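Local coordinates for protein AFP (Microbacterium arborescens, PDB 2YJK) that probably takes up and binds ferric iron as a Dps protein of the ferritin fold, assembled from twelve subunits, at residues H55-S60 and R152-A157; W44-S49 and Q106-A111; A73-A78 and D134-D139. One frame throughout, in Å; residues are numbered along the deposited sequence.

How the interactions relate
All three contacts are buried within one ferritin-like domain, so they differ in chemistry more than in depth. Interactions 1 and 3 join the same antiparallel pair, helices 51-78 and 135-156, on opposite sides of the chain's centre, their nearest atoms about 17 Å apart. Interaction 1 is held by leucines and a phenylalanine, interaction 3 by an arginine set in a salt bridge at a helix start. Interaction 2 packs strand 46-47 and the helix end before it on helix 105-130, and touches interaction 1, where Val46 lies against His55 and Ile109 against Leu155. Iron oxide groups lie beside interactions 1 and 3; interactions 2 and 3 both meet the fifth subunit.

Interaction 1: residues H55-S60 and R152-A157. With OFE (Iron(II) oxide), chain B.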
ATOM      1  N   HIS C  55      -4.526   6.470  26.288  1.00 29.94           N
ATOM      2  CA  HIS C  55      -4.368   5.048  25.957  1.00 30.58           C
ATOM      3  C   HIS C  55      -3.535   4.907  24.656  1.00 29.81           C
ATOM      4  O   HIS C  55      -2.615   4.130  24.589  1.00 29.35           O
ATOM      5  CB  HIS C  55      -5.766   4.410  25.803  1.00 30.91           C
ATOM      6  CG  HIS C  55      -5.764   2.951  25.454  1.00 33.07           C
ATOM      7  ND1 HIS C  55      -5.492   1.948  26.385  1.00 30.48           N
ATOM      8  CD2 HIS C  55      -6.111   2.322  24.303  1.00 32.20           C
ATOM      9  CE1 HIS C  55      -5.593   0.771  25.781  1.00 34.32           C
ATOM     10  NE2 HIS C  55      -5.987   0.969  24.530  1.00 35.08           N
ATOM     11  N   GLU C  56      -3.878   5.677  23.637  1.00 29.99           N
ATOM     12  CA  GLU C  56      -3.189   5.622  22.351  1.00 32.19           C
ATOM     13  C   GLU C  56      -1.833   6.267  22.337  1.00 30.70           C
ATOM     14  O   GLU C  56      -0.905   5.693  21.768  1.00 29.60           O
ATOM     15  CB  GLU C  56      -4.054   6.197  21.233  1.00 33.37           C
ATOM     16  CG  GLU C  56      -5.281   5.340  20.984  1.00 42.07           C
ATOM     17  CD  GLU C  56      -5.763   5.399  19.533  1.00 56.76           C
ATOM     18  OE1 GLU C  56      -5.565   6.471  18.862  1.00 61.07           O
ATOM     19  OE2 GLU C  56      -6.350   4.375  19.071  1.00 61.31           O
ATOM     20  N   LEU C  57      -1.702   7.441  22.970  1.00 30.10           N
ATOM     21  CA  LEU C  57      -0.382   8.070  23.139  1.00 30.54           C
ATOM     22  C   LEU C  57       0.629   7.158  23.885  1.00 30.39           C
ATOM     23  O   LEU C  57       1.790   7.028  23.464  1.00 30.27           O
ATOM     24  CB  LEU C  57      -0.492   9.442  23.832  1.00 30.37           C
ATOM     25  CG  LEU C  57       0.816  10.157  24.186  1.00 32.37           C
ATOM     26  CD1 LEU C  57       1.577  10.412  22.861  1.00 32.40           C
ATOM     27  CD2 LEU C  57       0.467  11.524  24.840  1.00 32.17           C
ATOM     28  N   LEU C  58       0.206   6.551  24.995  1.00 29.74           N
ATOM     29  CA  LEU C  58       1.061   5.609  25.694  1.00 29.60           C
ATOM     30  C   LEU C  58       1.485   4.441  24.798  1.00 30.15           C
ATOM     31  O   LEU C  58       2.632   4.082  24.786  1.00 31.17           O
ATOM     32  CB  LEU C  58       0.379   5.102  26.966  1.00 29.16           C
ATOM     33  CG  LEU C  58       0.268   6.076  28.146  1.00 32.08           C
ATOM     34  CD1 LEU C  58      -0.686   5.525  29.259  1.00 31.07           C
ATOM     35  CD2 LEU C  58       1.632   6.304  28.732  1.00 31.71           C
ATOM     36  N   ASP C  59       0.593   3.862  23.999  1.00 31.86           N
ATOM     37  CA  ASP C  59       1.022   2.811  23.062  1.00 32.86           C
ATOM     38  C   ASP C  59       2.153   3.310  22.132  1.00 32.30           C
ATOM     39  O   ASP C  59       3.066   2.562  21.766  1.00 31.03           O
ATOM     40  CB  ASP C  59      -0.146   2.259  22.232  1.00 33.10           C
ATOM     41  CG  ASP C  59      -0.279   0.729  22.370  1.00 38.88           C
ATOM     42  OD1 ASP C  59       0.540   0.090  23.090  1.00 42.03           O
ATOM     43  OD2 ASP C  59      -1.230   0.141  21.803  1.00 47.00           O
ATOM     44  N   SER C  60       2.094   4.578  21.754  1.00 31.19           N
ATOM     45  CA  SER C  60       3.071   5.070  20.816  1.00 31.83           C
ATOM     46  C   SER C  60       4.418   5.363  21.509  1.00 30.78           C
ATOM     47  O   SER C  60       5.480   5.082  20.944  1.00 29.68           O
ATOM     48  CB  SER C  60       2.434   6.172  19.961  1.00 32.08           C
ATOM     49  OG  SER C  60       3.157   7.340  20.108  1.00 38.63           O
ATOM     50  N   ARG C 152       8.175  13.176  25.799  1.00 30.28           N
ATOM     51  CA  ARG C 152       8.002  13.888  27.063  1.00 30.05           C
ATOM     52  C   ARG C 152       7.120  15.157  26.900  1.00 30.91           C
ATOM     53  O   ARG C 152       6.230  15.389  27.718  1.00 31.87           O
ATOM     54  CB  ARG C 152       9.359  14.260  27.644  1.00 30.88           C
ATOM     55  CG  ARG C 152       9.347  14.804  29.090  1.00 30.94           C
ATOM     56  CD  ARG C 152      10.699  15.391  29.492  1.00 34.28           C
ATOM     57  NE  ARG C 152      10.631  15.945  30.852  1.00 37.13           N
ATOM     58  CZ  ARG C 152      10.540  17.239  31.176  1.00 43.33           C
ATOM     59  NH1 ARG C 152      10.567  18.175  30.255  1.00 43.03           N
ATOM     60  NH2 ARG C 152      10.446  17.602  32.454  1.00 45.35           N
ATOM     61  N   TRP C 153       7.350  15.949  25.851  1.00 29.89           N
ATOM     62  CA  TRP C 153       6.550  17.116  25.623  1.00 29.93           C
ATOM     63  C   TRP C 153       5.068  16.717  25.422  1.00 30.03           C
ATOM     64  O   TRP C 153       4.188  17.306  26.058  1.00 29.80           O
ATOM     65  CB  TRP C 153       7.114  17.908  24.436  1.00 31.50           C
ATOM     66  CG  TRP C 153       6.117  18.828  23.731  1.00 31.96           C
ATOM     67  CD1 TRP C 153       5.259  19.702  24.317  1.00 34.22           C
ATOM     68  CD2 TRP C 153       5.906  18.950  22.293  1.00 35.55           C
ATOM     69  NE1 TRP C 153       4.493  20.344  23.348  1.00 34.01           N
ATOM     70  CE2 TRP C 153       4.881  19.919  22.104  1.00 35.44           C
ATOM     71  CE3 TRP C 153       6.480  18.318  21.151  1.00 35.59           C
ATOM     72  CZ2 TRP C 153       4.401  20.295  20.809  1.00 35.85           C
ATOM     73  CZ3 TRP C 153       6.019  18.701  19.852  1.00 37.71           C
ATOM     74  CH2 TRP C 153       4.989  19.683  19.701  1.00 38.38           C
ATOM     75  N   PHE C 154       4.810  15.731  24.552  1.00 27.98           N
ATOM     76  CA  PHE C 154       3.454  15.280  24.300  1.00 30.15           C
ATOM     77  C   PHE C 154       2.737  14.858  25.571  1.00 30.15           C
ATOM     78  O   PHE C 154       1.578  15.170  25.730  1.00 30.68           O
ATOM     79  CB  PHE C 154       3.423  14.150  23.309  1.00 29.70           C
ATOM     80  CG  PHE C 154       3.621  14.579  21.893  1.00 33.38           C
ATOM     81  CD1 PHE C 154       3.998  15.870  21.566  1.00 39.14           C
ATOM     82  CD2 PHE C 154       3.499  13.656  20.869  1.00 42.70           C
ATOM     83  CE1 PHE C 154       4.184  16.248  20.231  1.00 39.02           C
ATOM     84  CE2 PHE C 154       3.688  14.048  19.538  1.00 45.90           C
ATOM     85  CZ  PHE C 154       4.027  15.352  19.239  1.00 41.38           C
ATOM     86  N   LEU C 155       3.462  14.222  26.492  1.00 30.05           N
ATOM     87  CA  LEU C 155       2.911  13.822  27.770  1.00 30.66           C
ATOM     88  C   LEU C 155       2.696  15.041  28.646  1.00 31.09           C
ATOM     89  O   LEU C 155       1.579  15.282  29.112  1.00 31.35           O
ATOM     90  CB  LEU C 155       3.799  12.743  28.425  1.00 30.89           C
ATOM     91  CG  LEU C 155       3.683  11.370  27.727  1.00 31.94           C
ATOM     92  CD1 LEU C 155       4.908  10.532  27.909  1.00 31.94           C
ATOM     93  CD2 LEU C 155       2.455  10.553  28.172  1.00 34.00           C
ATOM     94  N   LEU C 156       3.724  15.873  28.798  1.00 31.26           N
ATOM     95  CA  LEU C 156       3.659  16.980  29.724  1.00 32.75           C
ATOM     96  C   LEU C 156       2.705  18.099  29.271  1.00 32.56           C
ATOM     97  O   LEU C 156       2.160  18.786  30.110  1.00 32.26           O
ATOM     98  CB  LEU C 156       5.054  17.550  29.961  1.00 33.12           C
ATOM     99  CG  LEU C 156       5.646  17.796  31.333  1.00 39.87           C
ATOM    100  CD1 LEU C 156       5.039  16.922  32.527  1.00 40.42           C
ATOM    101  CD2 LEU C 156       7.208  17.716  31.225  1.00 37.98           C
ATOM    102  N   ALA C 157       2.503  18.274  27.958  1.00 30.64           N
ATOM    103  CA  ALA C 157       1.648  19.373  27.461  1.00 30.67           C
ATOM    104  C   ALA C 157       0.207  19.274  28.024  1.00 30.81           C
ATOM    105  O   ALA C 157      -0.483  20.288  28.119  1.00 30.35           O
ATOM    106  CB  ALA C 157       1.642  19.405  25.866  1.00 29.66           C
TER
HETATM  107 FE   OFE B1159      -3.449  -2.376  23.791  1.00 44.33          FE
HETATM  108  O   OFE B1159      -1.605  -2.402  22.122  0.50 26.15           O
HETATM  109  O   HOH W   1      -5.183  -1.189  22.709  1.00 33.39           O
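Leu57 overlaps both Phe154 and Leu155: CD1 meets Phe154 and CD2 reaches both residues. CD1 lies at the edge of the Phe154 ring, near its plane, and is 4.2 Å from Phe154 CB, while CD2 packs on the other leucine, 4.0 Å from Leu155 CD2. That same CD2 also rests on backbone, 3.9 Å from Phe154 O. The branch is aimed at the partner helix because CG is anti to the backbone N (chi1 175°). Leu58, the next residue along the helix, adds a looser touch, with CD2 4.4 Å from Leu155 CD2, so that Leu155 sits against two leucines of the partner helix. No hydrogen bond links the segments, and the side chains that meet are apolar. The Phe154 ring also meets His55 of the second subunit.

The other face of helix 55-60 turns to iron. Asp59 OD2 comes within 2.6 Å of the oxide O of the iron oxide group, and its OD1 forms a salt bridge with Lys40, which belongs to the same pocket as His43. His55 approaches through water 1, 2.9 Å from NE2, and this water binds the iron. With an alanine at Asp59, Lys40 would probably be left without its carboxylate mate and the oxide without its closest neighbour here.

The two helical segments run nearly antiparallel, at 163°, with axes 11.1 Å apart, a separation spanned by the leucine branches. Ile112 of helix 105-130, touching Leu58 and Leu155, and Ala42 of helix 15-45, packed on Leu58, bring the other two bundle helices to this layer.

Interaction 2: residues W44-S49 and Q106-A111; sequences WNVRGS and QDEIKA
At Val46 the chain leaves the helical conformation of helix 15-45 and extends into strand 46-47, passing helix 105-130 with the Val46 CA 6.6 Å from the Glu108 CA. Glu108 is the side chain that fills the approach. Its CG lies against the valine, 3.9 Å from Val46 CB and as far from Val46 CG2, so the aliphatic part of the acid does the packing. The chain then bends at chi2 (-63°), which swings the carboxylate alongside the last helical residue: OE2 is 3.9 Å from Asn45 CB, a van der Waals distance and not a polar bond. The amide of Asn45 works elsewhere, ND2 giving a hydrogen bond to Gln41 O and OD1 accepting from Ile83 N of the fifth subunit. Beyond the strand, Gly48 has a positive phi of 108°, a conformation in which a CB would press on the preceding carbonyl.

Backbone bonds of Asn45 with Ala103 and of Arg47 with Trp105 accompany a short parallel pairing of strands 46-47 and 103-104. The arrangement belongs to the end of a ferritin-like four-helix bundle, where the turn between its first two helices meets the start of helix 105-130, the third of the bundle.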
ATOM      1  N   TRP C  44      -2.663  -0.197  29.899  1.00 25.67           N
ATOM      2  CA  TRP C  44      -3.804  -1.088  30.290  1.00 27.23           C
ATOM      3  C   TRP C  44      -4.729  -0.463  31.385  1.00 27.65           C
ATOM      4  O   TRP C  44      -5.960  -0.603  31.334  1.00 28.07           O
ATOM      5  CB  TRP C  44      -3.304  -2.491  30.742  1.00 24.61           C
ATOM      6  CG  TRP C  44      -2.580  -3.190  29.576  1.00 27.53           C
ATOM      7  CD1 TRP C  44      -2.902  -3.099  28.195  1.00 25.28           C
ATOM      8  CD2 TRP C  44      -1.464  -4.097  29.665  1.00 23.32           C
ATOM      9  NE1 TRP C  44      -2.024  -3.886  27.474  1.00 24.96           N
ATOM     10  CE2 TRP C  44      -1.126  -4.483  28.336  1.00 26.97           C
ATOM     11  CE3 TRP C  44      -0.722  -4.619  30.740  1.00 25.58           C
ATOM     12  CZ2 TRP C  44      -0.055  -5.404  28.050  1.00 27.89           C
ATOM     13  CZ3 TRP C  44       0.351  -5.540  30.470  1.00 25.40           C
ATOM     14  CH2 TRP C  44       0.688  -5.894  29.137  1.00 29.21           C
ATOM     15  N   ASN C  45      -4.099   0.242  32.333  1.00 26.89           N
ATOM     16  CA  ASN C  45      -4.722   0.630  33.624  1.00 27.11           C
ATOM     17  C   ASN C  45      -5.258   2.058  33.680  1.00 27.78           C
ATOM     18  O   ASN C  45      -5.958   2.461  34.654  1.00 28.68           O
ATOM     19  CB  ASN C  45      -3.738   0.311  34.751  1.00 27.34           C
ATOM     20  CG  ASN C  45      -3.652  -1.199  35.002  1.00 30.44           C
ATOM     21  OD1 ASN C  45      -4.613  -1.808  35.437  1.00 32.68           O
ATOM     22  ND2 ASN C  45      -2.561  -1.816  34.588  1.00 33.55           N
ATOM     23  N   VAL C  46      -4.956   2.834  32.635  1.00 27.06           N
ATOM     24  CA  VAL C  46      -5.392   4.236  32.571  1.00 27.37           C
ATOM     25  C   VAL C  46      -6.921   4.421  32.554  1.00 28.00           C
ATOM     26  O   VAL C  46      -7.636   3.620  31.953  1.00 28.97           O
ATOM     27  CB  VAL C  46      -4.656   5.021  31.438  1.00 27.10           C
ATOM     28  CG1 VAL C  46      -4.998   4.504  30.005  1.00 28.71           C
ATOM     29  CG2 VAL C  46      -4.976   6.528  31.563  1.00 27.68           C
ATOM     30  N   ARG C  47      -7.416   5.465  33.219  1.00 28.83           N
ATOM     31  CA  ARG C  47      -8.853   5.734  33.348  1.00 31.57           C
ATOM     32  C   ARG C  47      -9.111   7.216  33.192  1.00 31.58           C
ATOM     33  O   ARG C  47      -8.199   8.020  33.391  1.00 31.67           O
ATOM     34  CB  ARG C  47      -9.374   5.399  34.759  1.00 33.01           C
ATOM     35  CG  ARG C  47      -8.901   4.098  35.296  1.00 37.42           C
ATOM     36  CD  ARG C  47     -10.083   3.209  35.406  1.00 46.00           C
ATOM     37  NE  ARG C  47     -10.085   2.250  34.320  1.00 50.97           N
ATOM     38  CZ  ARG C  47     -10.947   1.232  34.193  1.00 51.81           C
ATOM     39  NH1 ARG C  47     -11.910   1.037  35.105  1.00 49.47           N
ATOM     40  NH2 ARG C  47     -10.816   0.401  33.136  1.00 47.36           N
ATOM     41  N   GLY C  48     -10.365   7.565  32.910  1.00 31.82           N
ATOM     42  CA  GLY C  48     -10.849   8.941  33.119  1.00 32.32           C
ATOM     43  C   GLY C  48     -11.049   9.651  31.807  1.00 32.99           C
ATOM     44  O   GLY C  48     -10.898   9.038  30.722  1.00 32.13           O
ATOM     45  N   SER C  49     -11.325  10.952  31.876  1.00 33.76           N
ATOM     46  CA  SER C  49     -11.977  11.647  30.750  1.00 35.35           C
ATOM     47  C   SER C  49     -11.136  11.696  29.460  1.00 35.48           C
ATOM     48  O   SER C  49     -11.662  11.843  28.359  1.00 35.95           O
ATOM     49  CB  SER C  49     -12.412  13.029  31.174  1.00 35.93           C
ATOM     50  OG  SER C  49     -11.269  13.794  31.481  1.00 38.95           O
ATOM     51  N   GLN C 106      -4.051  11.632  34.521  1.00 32.08           N
ATOM     52  CA  GLN C 106      -3.045  12.587  35.017  1.00 34.23           C
ATOM     53  C   GLN C 106      -1.947  11.899  35.756  1.00 34.89           C
ATOM     54  O   GLN C 106      -0.791  12.317  35.648  1.00 35.58           O
ATOM     55  CB  GLN C 106      -3.600  13.668  35.963  1.00 34.27           C
ATOM     56  CG  GLN C 106      -4.645  14.561  35.332  1.00 37.21           C
ATOM     57  CD  GLN C 106      -6.092  13.989  35.488  1.00 40.66           C
ATOM     58  OE1 GLN C 106      -6.310  12.782  35.772  1.00 38.97           O
ATOM     59  NE2 GLN C 106      -7.086  14.871  35.304  1.00 40.60           N
ATOM     60  N   ASP C 107      -2.303  10.893  36.555  1.00 35.74           N
ATOM     61  CA  ASP C 107      -1.330  10.238  37.417  1.00 35.49           C
ATOM     62  C   ASP C 107      -0.424   9.327  36.605  1.00 33.50           C
ATOM     63  O   ASP C 107       0.794   9.254  36.859  1.00 32.04           O
ATOM     64  CB  ASP C 107      -2.032   9.455  38.504  1.00 36.84           C
ATOM     65  CG  ASP C 107      -2.774  10.385  39.509  1.00 43.85           C
ATOM     66  OD1 ASP C 107      -2.179  11.410  39.980  1.00 46.91           O
ATOM     67  OD2 ASP C 107      -3.951  10.058  39.822  1.00 47.47           O
ATOM     68  N   GLU C 108      -1.027   8.643  35.630  1.00 31.60           N
ATOM     69  CA  GLU C 108      -0.255   7.836  34.700  1.00 31.59           C
ATOM     70  C   GLU C 108       0.774   8.755  33.961  1.00 30.23           C
ATOM     71  O   GLU C 108       1.890   8.397  33.788  1.00 28.93           O
ATOM     72  CB  GLU C 108      -1.167   7.125  33.666  1.00 30.59           C
ATOM     73  CG  GLU C 108      -2.103   6.049  34.186  1.00 32.76           C
ATOM     74  CD  GLU C 108      -1.416   4.822  34.806  1.00 35.02           C
ATOM     75  OE1 GLU C 108      -0.158   4.759  34.876  1.00 38.29           O
ATOM     76  OE2 GLU C 108      -2.151   3.890  35.238  1.00 35.28           O
ATOM     77  N   ILE C 109       0.372   9.935  33.522  1.00 31.06           N
ATOM     78  CA  ILE C 109       1.287  10.751  32.722  1.00 30.75           C
ATOM     79  C   ILE C 109       2.423  11.151  33.669  1.00 30.56           C
ATOM     80  O   ILE C 109       3.587  11.055  33.281  1.00 32.32           O
ATOM     81  CB  ILE C 109       0.623  12.008  32.215  1.00 30.47           C
ATOM     82  CG1 ILE C 109      -0.353  11.668  31.105  1.00 31.13           C
ATOM     83  CG2 ILE C 109       1.663  13.051  31.803  1.00 30.09           C
ATOM     84  CD1 ILE C 109      -0.974  12.907  30.553  1.00 32.07           C
ATOM     85  N   LYS C 110       2.107  11.596  34.882  1.00 30.82           N
ATOM     86  CA  LYS C 110       3.186  11.915  35.850  1.00 32.16           C
ATOM     87  C   LYS C 110       4.129  10.765  36.093  1.00 30.71           C
ATOM     88  O   LYS C 110       5.350  10.966  36.131  1.00 30.17           O
ATOM     89  CB  LYS C 110       2.672  12.425  37.230  1.00 33.74           C
ATOM     90  CG  LYS C 110       1.898  13.725  37.163  1.00 37.05           C
ATOM     91  CD  LYS C 110       1.231  14.031  38.523  1.00 45.24           C
ATOM     92  CE  LYS C 110       0.746  15.494  38.563  1.00 52.35           C
ATOM     93  NZ  LYS C 110      -0.472  15.696  39.461  1.00 56.54           N
ATOM     94  N   ALA C 111       3.582   9.565  36.302  1.00 30.02           N
ATOM     95  CA  ALA C 111       4.454   8.391  36.573  1.00 30.67           C
ATOM     96  C   ALA C 111       5.411   8.167  35.379  1.00 30.90           C
ATOM     97  O   ALA C 111       6.590   7.865  35.578  1.00 32.45           O
ATOM     98  CB  ALA C 111       3.618   7.135  36.820  1.00 29.88           C
TER

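Interaction 3: residues A73-A78 and D134-D139. With OFE (Iron(II) oxide), chain P.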
ATOM      1  N   ALA C  73      20.806  -1.435  21.908  1.00 23.42           N
ATOM      2  CA  ALA C  73      21.327  -2.795  22.155  1.00 24.36           C
ATOM      3  C   ALA C  73      22.185  -3.227  20.990  1.00 25.54           C
ATOM      4  O   ALA C  73      23.276  -3.821  21.149  1.00 26.14           O
ATOM      5  CB  ALA C  73      20.146  -3.801  22.395  1.00 21.47           C
ATOM      6  N   GLU C  74      21.719  -2.914  19.793  1.00 25.31           N
ATOM      7  CA  GLU C  74      22.364  -3.503  18.636  1.00 26.96           C
ATOM      8  C   GLU C  74      23.623  -2.759  18.322  1.00 25.90           C
ATOM      9  O   GLU C  74      24.548  -3.305  17.736  1.00 26.69           O
ATOM     10  CB  GLU C  74      21.393  -3.569  17.440  1.00 26.50           C
ATOM     11  CG  GLU C  74      20.250  -4.585  17.800  1.00 31.83           C
ATOM     12  CD  GLU C  74      19.340  -4.950  16.629  1.00 39.00           C
ATOM     13  OE1 GLU C  74      19.365  -4.263  15.560  1.00 38.81           O
ATOM     14  OE2 GLU C  74      18.593  -5.955  16.776  1.00 43.40           O
ATOM     15  N   ARG C  75      23.629  -1.495  18.659  1.00 25.26           N
ATOM     16  CA  ARG C  75      24.877  -0.740  18.612  1.00 27.54           C
ATOM     17  C   ARG C  75      25.928  -1.380  19.557  1.00 28.48           C
ATOM     18  O   ARG C  75      27.101  -1.532  19.147  1.00 29.76           O
ATOM     19  CB  ARG C  75      24.638   0.758  18.967  1.00 27.92           C
ATOM     20  CG  ARG C  75      25.939   1.608  19.021  1.00 28.65           C
ATOM     21  CD  ARG C  75      26.462   1.744  17.610  1.00 27.10           C
ATOM     22  NE  ARG C  75      27.798   2.262  17.607  1.00 33.21           N
ATOM     23  CZ  ARG C  75      28.640   2.178  16.584  1.00 35.08           C
ATOM     24  NH1 ARG C  75      28.284   1.561  15.412  1.00 31.04           N
ATOM     25  NH2 ARG C  75      29.839   2.688  16.758  1.00 30.02           N
ATOM     26  N   ILE C  76      25.545  -1.764  20.791  1.00 28.29           N
ATOM     27  CA  ILE C  76      26.505  -2.450  21.709  1.00 28.31           C
ATOM     28  C   ILE C  76      27.008  -3.779  21.136  1.00 29.13           C
ATOM     29  O   ILE C  76      28.206  -4.094  21.147  1.00 29.75           O
ATOM     30  CB  ILE C  76      25.889  -2.719  23.094  1.00 29.49           C
ATOM     31  CG1 ILE C  76      25.653  -1.388  23.844  1.00 28.65           C
ATOM     32  CG2 ILE C  76      26.821  -3.657  23.927  1.00 29.07           C
ATOM     33  CD1 ILE C  76      24.610  -1.505  24.937  1.00 29.66           C
ATOM     34  N   VAL C  77      26.083  -4.544  20.582  1.00 28.21           N
ATOM     35  CA  VAL C  77      26.410  -5.855  20.060  1.00 28.68           C
ATOM     36  C   VAL C  77      27.278  -5.736  18.804  1.00 30.40           C
ATOM     37  O   VAL C  77      28.244  -6.492  18.663  1.00 29.49           O
ATOM     38  CB  VAL C  77      25.156  -6.724  19.844  1.00 28.37           C
ATOM     39  CG1 VAL C  77      25.588  -8.127  19.163  1.00 29.96           C
ATOM     40  CG2 VAL C  77      24.472  -6.987  21.292  1.00 26.72           C
ATOM     41  N   ALA C  78      26.974  -4.746  17.952  1.00 29.59           N
ATOM     42  CA  ALA C  78      27.719  -4.512  16.709  1.00 31.77           C
ATOM     43  C   ALA C  78      29.171  -4.195  16.970  1.00 33.53           C
ATOM     44  O   ALA C  78      30.007  -4.426  16.099  1.00 34.83           O
ATOM     45  CB  ALA C  78      27.076  -3.321  15.865  1.00 30.41           C
ATOM     46  N   ASP C 134      33.588   7.907  20.931  1.00 42.96           N
ATOM     47  CA  ASP C 134      32.988   7.299  19.764  1.00 40.80           C
ATOM     48  C   ASP C 134      31.782   8.118  19.332  1.00 37.32           C
ATOM     49  O   ASP C 134      30.700   7.979  19.875  1.00 34.84           O
ATOM     50  CB  ASP C 134      32.544   5.877  20.087  1.00 41.70           C
ATOM     51  CG  ASP C 134      31.821   5.161  18.881  1.00 46.91           C
ATOM     52  OD1 ASP C 134      32.038   5.539  17.671  1.00 48.94           O
ATOM     53  OD2 ASP C 134      31.064   4.184  19.167  1.00 50.49           O
ATOM     54  N   LEU C 135      31.989   8.938  18.323  1.00 35.71           N
ATOM     55  CA  LEU C 135      30.957   9.791  17.731  1.00 34.55           C
ATOM     56  C   LEU C 135      29.795   9.019  17.111  1.00 33.76           C
ATOM     57  O   LEU C 135      28.657   9.500  17.102  1.00 32.54           O
ATOM     58  CB  LEU C 135      31.619  10.744  16.711  1.00 35.05           C
ATOM     59  CG  LEU C 135      32.513  11.792  17.428  1.00 38.70           C
ATOM     60  CD1 LEU C 135      33.183  12.872  16.499  1.00 40.36           C
ATOM     61  CD2 LEU C 135      31.703  12.509  18.496  1.00 34.06           C
ATOM     62  N   THR C 136      30.068   7.819  16.588  1.00 32.57           N
ATOM     63  CA  THR C 136      29.013   7.000  16.019  1.00 30.87           C
ATOM     64  C   THR C 136      28.047   6.526  17.112  1.00 29.91           C
ATOM     65  O   THR C 136      26.835   6.600  16.923  1.00 29.41           O
ATOM     66  CB  THR C 136      29.599   5.854  15.164  1.00 31.34           C
ATOM     67  OG1 THR C 136      30.451   6.430  14.185  1.00 32.70           O
ATOM     68  CG2 THR C 136      28.505   5.046  14.411  1.00 29.71           C
ATOM     69  N   SER C 137      28.557   6.100  18.259  1.00 29.35           N
ATOM     70  CA  SER C 137      27.649   5.692  19.345  1.00 29.63           C
ATOM     71  C   SER C 137      26.956   6.898  19.941  1.00 28.94           C
ATOM     72  O   SER C 137      25.827   6.779  20.476  1.00 27.72           O
ATOM     73  CB  SER C 137      28.362   4.895  20.478  1.00 28.79           C
ATOM     74  OG  SER C 137      28.968   3.695  19.981  1.00 31.26           O
ATOM     75  N   GLN C 138      27.669   8.038  19.942  1.00 29.73           N
ATOM     76  CA  GLN C 138      27.129   9.272  20.519  1.00 28.91           C
ATOM     77  C   GLN C 138      25.877   9.638  19.732  1.00 27.99           C
ATOM     78  O   GLN C 138      24.850  10.019  20.300  1.00 27.03           O
ATOM     79  CB  GLN C 138      28.151  10.413  20.520  1.00 28.75           C
ATOM     80  CG  GLN C 138      27.567  11.705  21.060  1.00 28.98           C
ATOM     81  CD  GLN C 138      28.441  12.919  20.796  1.00 33.39           C
ATOM     82  OE1 GLN C 138      28.748  13.206  19.670  1.00 34.13           O
ATOM     83  NE2 GLN C 138      28.834  13.633  21.836  1.00 31.12           N
ATOM     84  N   ASP C 139      25.960   9.487  18.411  1.00 30.09           N
ATOM     85  CA  ASP C 139      24.839   9.757  17.523  1.00 30.72           C
ATOM     86  C   ASP C 139      23.607   8.892  17.840  1.00 29.07           C
ATOM     87  O   ASP C 139      22.449   9.353  17.724  1.00 28.04           O
ATOM     88  CB  ASP C 139      25.301   9.568  16.071  1.00 33.03           C
ATOM     89  CG  ASP C 139      24.224   9.956  15.048  1.00 39.04           C
ATOM     90  OD1 ASP C 139      23.990  11.192  14.865  1.00 48.22           O
ATOM     91  OD2 ASP C 139      23.632   9.044  14.399  1.00 41.68           O
TER
HETATM   92 FE   OFE P1159      16.474  -5.900  16.294  1.00 41.44          FE
HETATM   93  O   OFE P1159      14.321  -5.711  16.189  0.50 15.89           O
HETATM   94  O   HOH W   2      32.548   3.094  16.065  1.00 44.44           O
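Arg75 NE donates a nearly straight hydrogen bond to Ser137 OG, 3.0 Å long with an angle of 173° at the hydrogen. The neighbouring NH2 continues along the same edge of the guanidinium, reaching Asp134 OD2 at 3.1 Å in a salt bridge that uses the syn lone pair of the carboxylate. Both acceptors lie in the guanidinium plane, although the carboxylate itself is turned 38° from it. Thr136 covers one face instead, its CG2 3.6 Å from Arg75 CZ and set toward the rim. With two edge bonds and a methyl above, the group has little freedom to rotate. Trans at its first torsion, the arginine chain heads for helix 135-156, and the bend at chi2 (70°) turns the guanidinium edge to Ser137 and Asp134. NH1 forms a salt bridge with Asp149 of the sixth subunit, so the charge is shared between two acids.

Asp134 is the N-cap of helix 135-156: its OD1 accepts a weak bond from Thr136 N, and water 2 donates to the same oxygen over 3.0 Å while weakly bound to Arg75 NH2. The buried carboxylate thus faces both a helix start and a cation, which would be expected to stabilise its negative charge.

On the preceding residue, Glu74, OE2 binds iron at 2.2 Å together with Asp70 of the same chain and His43 of the fifth subunit, the intersubunit iron site characteristic of Dps proteins. Within the bundle, the contact ties the last turns of helix 51-78 to the first turn of helix 135-156, with Leu25 and Ala21 of helix 15-45 packed on Arg75 and Ser137 respectively, and Leu130 of helix 105-130 also touching Ser137.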